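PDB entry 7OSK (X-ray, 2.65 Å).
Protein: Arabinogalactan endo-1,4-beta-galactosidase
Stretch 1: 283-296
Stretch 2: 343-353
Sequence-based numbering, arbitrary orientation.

Stretch 1 283-296: RYDKKILVAETAYA
Stretch 2, residues 343-353: KDKALGIFYWG

Two neighbouring parallel strands, around 287-293 and 346-352, form this contact; their N-to-C directions differ by 27°, their axes approach to 4.6 Å, and 975 Å² is buried between the stretches. The CA pairing runs I288 with A346 (5.2 Å between CA atoms), V290 with I349 (4.4 Å, CA to CA), then T293 near Y351 (5.1 Å, CA to CA). The partner thus slips by a residue at G348 and back after A291.

Stretch 2 enters from a helix through K343, whose positive phi (57/-121) turns the chain, and D344. K345 (-98/-6, chi1 m) begins the grip. Its long side chain reaches back along stretch 1, where NZ donates to Y284 O at 2.7 Å and makes a weak hydrogen bond, within a salt bridge, to D285 OD1 at 3.4 Å; the NZ position is somewhat uncertain. Its carbonyl O receives I288 N at 2.9 Å.

A346 (-67/122) shares a sheet face with I288, and its small side chain adds little cover. L347 departs from extended geometry (-102/-52), and its CB points toward stretch 1. Its N donates to I288 O at 3.0 Å, CD1 lies 3.8 Å from K287 CG, and CD2 lies 4.1 Å from L289 CB.

G348 follows at 153/-153, where a CB would jam against the preceding carbonyl; glycine is required by the backbone itself. Its O accepts V290 N at 3.0 Å and lies 3.4 Å from L289 CD1.

I349 (-143/156, chi1 p) returns to extended form on the face of V290 (chi1 t), with CG2 packed 3.7 Å from V290 CB. Its CA makes a CA-H...O contact to V290 O at 3.3 Å. F350 N then donates to that same oxygen at 2.7 Å. The buried F350 ring (chi1 m, chi2 -87°) brings CE2 to 3.7 Å from L289 CD1, an apolar match made by L289 in its t, p rotamer.

Beside this, A291 adopts -75/-32, interrupting the extended run of stretch 1. Y351 (chi1 t, chi2 -84°) extends its ring beneath A294, whose CB sits over the face, 4.2 Å from the ring centroid in a CH-pi contact; the small methyl fits closely. Beyond it, Y351 OH accepts Y295 N at 3.1 Å, tying a side chain to backbone past the strand pairing.

W352 N closes the ladder, donating to T293 O at 2.8 Å. Its indole (chi1 t, chi2 86°) offers a face to E292, CD1 lying 3.6 Å from E292 CD. G353, at 74/28, suits positive phi and leaves the contact.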

# COMPACT_ATOMS: atom_id res chain seq x y z
N ARG A 283 17.32 16.03 4.81
CA ARG A 283 16.75 17.17 4.09
C ARG A 283 15.37 17.55 4.61
O ARG A 283 14.95 18.70 4.47
CB ARG A 283 16.67 16.87 2.60
CG ARG A 283 16.42 18.11 1.75
CD ARG A 283 16.42 17.78 0.27
NE ARG A 283 16.40 18.99 -0.55
CZ ARG A 283 17.49 19.61 -1.00
NH1 ARG A 283 18.70 19.16 -0.71
NH2 ARG A 283 17.36 20.70 -1.75
N TYR A 284 14.68 16.59 5.22
CA TYR A 284 13.31 16.80 5.69
C TYR A 284 13.10 16.33 7.12
O TYR A 284 13.67 15.32 7.54
CB TYR A 284 12.32 16.07 4.77
CG TYR A 284 12.51 16.38 3.30
CD1 TYR A 284 12.26 17.65 2.81
CD2 TYR A 284 12.92 15.39 2.41
CE1 TYR A 284 12.43 17.94 1.47
CE2 TYR A 284 13.08 15.67 1.07
CZ TYR A 284 12.83 16.95 0.61
OH TYR A 284 12.99 17.24 -0.73
N ASP A 285 12.29 17.07 7.87
CA ASP A 285 11.87 16.67 9.21
C ASP A 285 10.47 16.05 9.12
O ASP A 285 9.50 16.59 9.65
CB ASP A 285 11.88 17.85 10.18
CG ASP A 285 13.20 17.98 10.94
OD1 ASP A 285 13.80 16.94 11.30
OD2 ASP A 285 13.63 19.13 11.18
N LYS A 286 10.39 14.92 8.42
CA LYS A 286 9.15 14.18 8.28
C LYS A 286 9.42 12.69 8.35
O LYS A 286 10.56 12.25 8.25
CB LYS A 286 8.45 14.54 6.96
CG LYS A 286 7.96 15.97 6.91
CD LYS A 286 7.29 16.27 5.58
CE LYS A 286 6.80 17.71 5.53
NZ LYS A 286 5.82 18.01 6.61
N LYS A 287 8.35 11.91 8.52
CA LYS A 287 8.48 10.47 8.68
C LYS A 287 8.69 9.76 7.34
O LYS A 287 8.31 10.27 6.29
CB LYS A 287 7.23 9.91 9.37
CG LYS A 287 7.03 10.43 10.79
CD LYS A 287 8.18 10.03 11.72
CE LYS A 287 8.10 10.75 13.05
NZ LYS A 287 6.84 10.45 13.79
N ILE A 288 9.31 8.59 7.42
CA ILE A 288 9.67 7.81 6.24
C ILE A 288 8.96 6.46 6.28
O ILE A 288 9.12 5.70 7.24
CB ILE A 288 11.19 7.58 6.16
CG1 ILE A 288 11.95 8.88 6.48
CG2 ILE A 288 11.57 7.04 4.78
CD1 ILE A 288 11.64 10.03 5.54
N LEU A 289 8.20 6.17 5.23
CA LEU A 289 7.38 4.96 5.18
C LEU A 289 7.56 4.21 3.86
O LEU A 289 7.78 4.82 2.82
CB LEU A 289 5.90 5.31 5.38
CG LEU A 289 4.88 4.18 5.25
CD1 LEU A 289 5.03 3.19 6.39
CD2 LEU A 289 3.47 4.74 5.20
N VAL A 290 7.49 2.89 3.92
CA VAL A 290 7.40 2.06 2.72
C VAL A 290 5.95 1.61 2.55
O VAL A 290 5.49 0.68 3.21
CB VAL A 290 8.33 0.83 2.79
CG1 VAL A 290 8.23 0.00 1.52
CG2 VAL A 290 9.77 1.26 3.03
N ALA A 291 5.22 2.28 1.66
CA ALA A 291 3.80 2.02 1.46
C ALA A 291 3.57 0.72 0.70
O ALA A 291 2.56 0.05 0.90
CB ALA A 291 3.14 3.17 0.72
N GLU A 292 4.49 0.39 -0.20
CA GLU A 292 4.37 -0.83 -0.99
C GLU A 292 5.73 -1.46 -1.23
O GLU A 292 6.70 -0.79 -1.56
CB GLU A 292 3.69 -0.54 -2.33
CG GLU A 292 2.23 -0.11 -2.21
CD GLU A 292 1.56 0.05 -3.57
OE1 GLU A 292 2.18 -0.30 -4.60
OE2 GLU A 292 0.40 0.53 -3.60
N THR A 293 5.78 -2.78 -1.06
CA THR A 293 6.97 -3.55 -1.37
C THR A 293 6.60 -5.03 -1.39
O THR A 293 5.65 -5.44 -0.72
CB THR A 293 8.11 -3.31 -0.35
OG1 THR A 293 9.28 -4.02 -0.76
CG2 THR A 293 7.70 -3.76 1.04
N ALA A 294 7.33 -5.82 -2.16
CA ALA A 294 7.06 -7.25 -2.24
C ALA A 294 8.20 -7.99 -2.91
O ALA A 294 9.05 -7.39 -3.56
CB ALA A 294 5.76 -7.50 -2.99
N TYR A 295 8.21 -9.31 -2.75
CA TYR A 295 9.16 -10.16 -3.45
C TYR A 295 8.57 -11.54 -3.65
O TYR A 295 7.55 -11.89 -3.05
CB TYR A 295 10.48 -10.26 -2.68
CG TYR A 295 11.65 -10.50 -3.59
CD1 TYR A 295 12.19 -9.47 -4.35
CD2 TYR A 295 12.22 -11.76 -3.70
CE1 TYR A 295 13.26 -9.68 -5.18
CE2 TYR A 295 13.30 -11.98 -4.54
CZ TYR A 295 13.81 -10.94 -5.28
OH TYR A 295 14.89 -11.14 -6.12
N ALA A 296 9.21 -12.33 -4.51
CA ALA A 296 8.70 -13.65 -4.86
C ALA A 296 9.20 -14.73 -3.92
O ALA A 296 10.40 -14.85 -3.68
CB ALA A 296 9.08 -13.98 -6.29
N LYS A 343 16.53 6.01 11.32
CA LYS A 343 16.71 6.37 12.72
C LYS A 343 15.34 6.54 13.40
O LYS A 343 14.53 5.61 13.42
CB LYS A 343 17.55 7.65 12.85
CG LYS A 343 18.89 7.60 12.12
CD LYS A 343 20.04 7.17 13.03
CE LYS A 343 20.71 5.91 12.51
NZ LYS A 343 21.22 6.07 11.12
N ASP A 344 15.09 7.73 13.96
CA ASP A 344 13.84 8.00 14.66
C ASP A 344 12.72 8.46 13.72
O ASP A 344 11.58 8.65 14.14
CB ASP A 344 14.06 9.06 15.75
CG ASP A 344 14.92 10.22 15.28
OD1 ASP A 344 14.37 11.17 14.67
OD2 ASP A 344 16.15 10.18 15.51
N LYS A 345 13.06 8.64 12.44
CA LYS A 345 12.07 8.99 11.42
C LYS A 345 11.62 7.75 10.65
O LYS A 345 10.70 7.83 9.83
CB LYS A 345 12.64 10.03 10.46
CG LYS A 345 12.53 11.46 10.96
CD LYS A 345 13.85 12.21 10.84
CE LYS A 345 13.64 13.64 10.37
NZ LYS A 345 14.87 14.15 9.70
N ALA A 346 12.26 6.62 10.92
CA ALA A 346 11.83 5.35 10.34
C ALA A 346 10.47 4.98 10.91
O ALA A 346 10.31 4.85 12.13
CB ALA A 346 12.84 4.25 10.60
N LEU A 347 9.49 4.80 10.03
CA LEU A 347 8.12 4.54 10.43
C LEU A 347 7.80 3.06 10.28
O LEU A 347 7.32 2.42 11.21
CB LEU A 347 7.17 5.39 9.59
CG LEU A 347 5.88 5.91 10.23
CD1 LEU A 347 6.17 6.80 11.43
CD2 LEU A 347 5.10 6.66 9.17
N GLY A 348 8.07 2.53 9.09
CA GLY A 348 7.92 1.10 8.84
C GLY A 348 7.62 0.75 7.40
O GLY A 348 8.00 1.48 6.49
N ILE A 349 6.94 -0.38 7.21
CA ILE A 349 6.72 -0.92 5.88
C ILE A 349 5.34 -1.57 5.75
O ILE A 349 4.72 -1.96 6.74
CB ILE A 349 7.80 -1.97 5.53
CG1 ILE A 349 7.69 -3.19 6.44
CG2 ILE A 349 9.20 -1.38 5.66
CD1 ILE A 349 7.37 -4.47 5.71
N PHE A 350 4.85 -1.64 4.51
CA PHE A 350 3.67 -2.45 4.18
C PHE A 350 4.01 -3.40 3.04
O PHE A 350 4.39 -2.96 1.95
CB PHE A 350 2.49 -1.57 3.77
CG PHE A 350 1.94 -0.72 4.88
CD1 PHE A 350 0.98 -1.21 5.74
CD2 PHE A 350 2.38 0.58 5.04
CE1 PHE A 350 0.48 -0.42 6.76
CE2 PHE A 350 1.88 1.37 6.05
CZ PHE A 350 0.93 0.87 6.91
N TYR A 351 3.85 -4.69 3.28
CA TYR A 351 4.04 -5.68 2.24
C TYR A 351 2.79 -5.74 1.36
O TYR A 351 1.70 -6.06 1.85
CB TYR A 351 4.33 -7.05 2.84
CG TYR A 351 4.83 -8.05 1.82
CD1 TYR A 351 3.93 -8.76 1.03
CD2 TYR A 351 6.18 -8.27 1.64
CE1 TYR A 351 4.38 -9.66 0.10
CE2 TYR A 351 6.63 -9.18 0.71
CZ TYR A 351 5.73 -9.87 -0.06
OH TYR A 351 6.18 -10.77 -1.00
N TRP A 352 2.95 -5.43 0.08
CA TRP A 352 1.81 -5.31 -0.83
C TRP A 352 1.45 -6.64 -1.49
O TRP A 352 2.34 -7.38 -1.92
CB TRP A 352 2.08 -4.25 -1.90
CG TRP A 352 0.86 -3.87 -2.68
CD1 TRP A 352 -0.06 -2.91 -2.35
CD2 TRP A 352 0.41 -4.44 -3.92
NE1 TRP A 352 -1.05 -2.85 -3.30
CE2 TRP A 352 -0.78 -3.78 -4.27
CE3 TRP A 352 0.90 -5.44 -4.75
CZ2 TRP A 352 -1.49 -4.08 -5.43
CZ3 TRP A 352 0.20 -5.75 -5.90
CH2 TRP A 352 -0.98 -5.07 -6.23
N GLY A 353 0.16 -6.93 -1.57
CA GLY A 353 -0.32 -8.16 -2.17
C GLY A 353 -0.08 -9.35 -1.26
O GLY A 353 0.07 -10.48 -1.73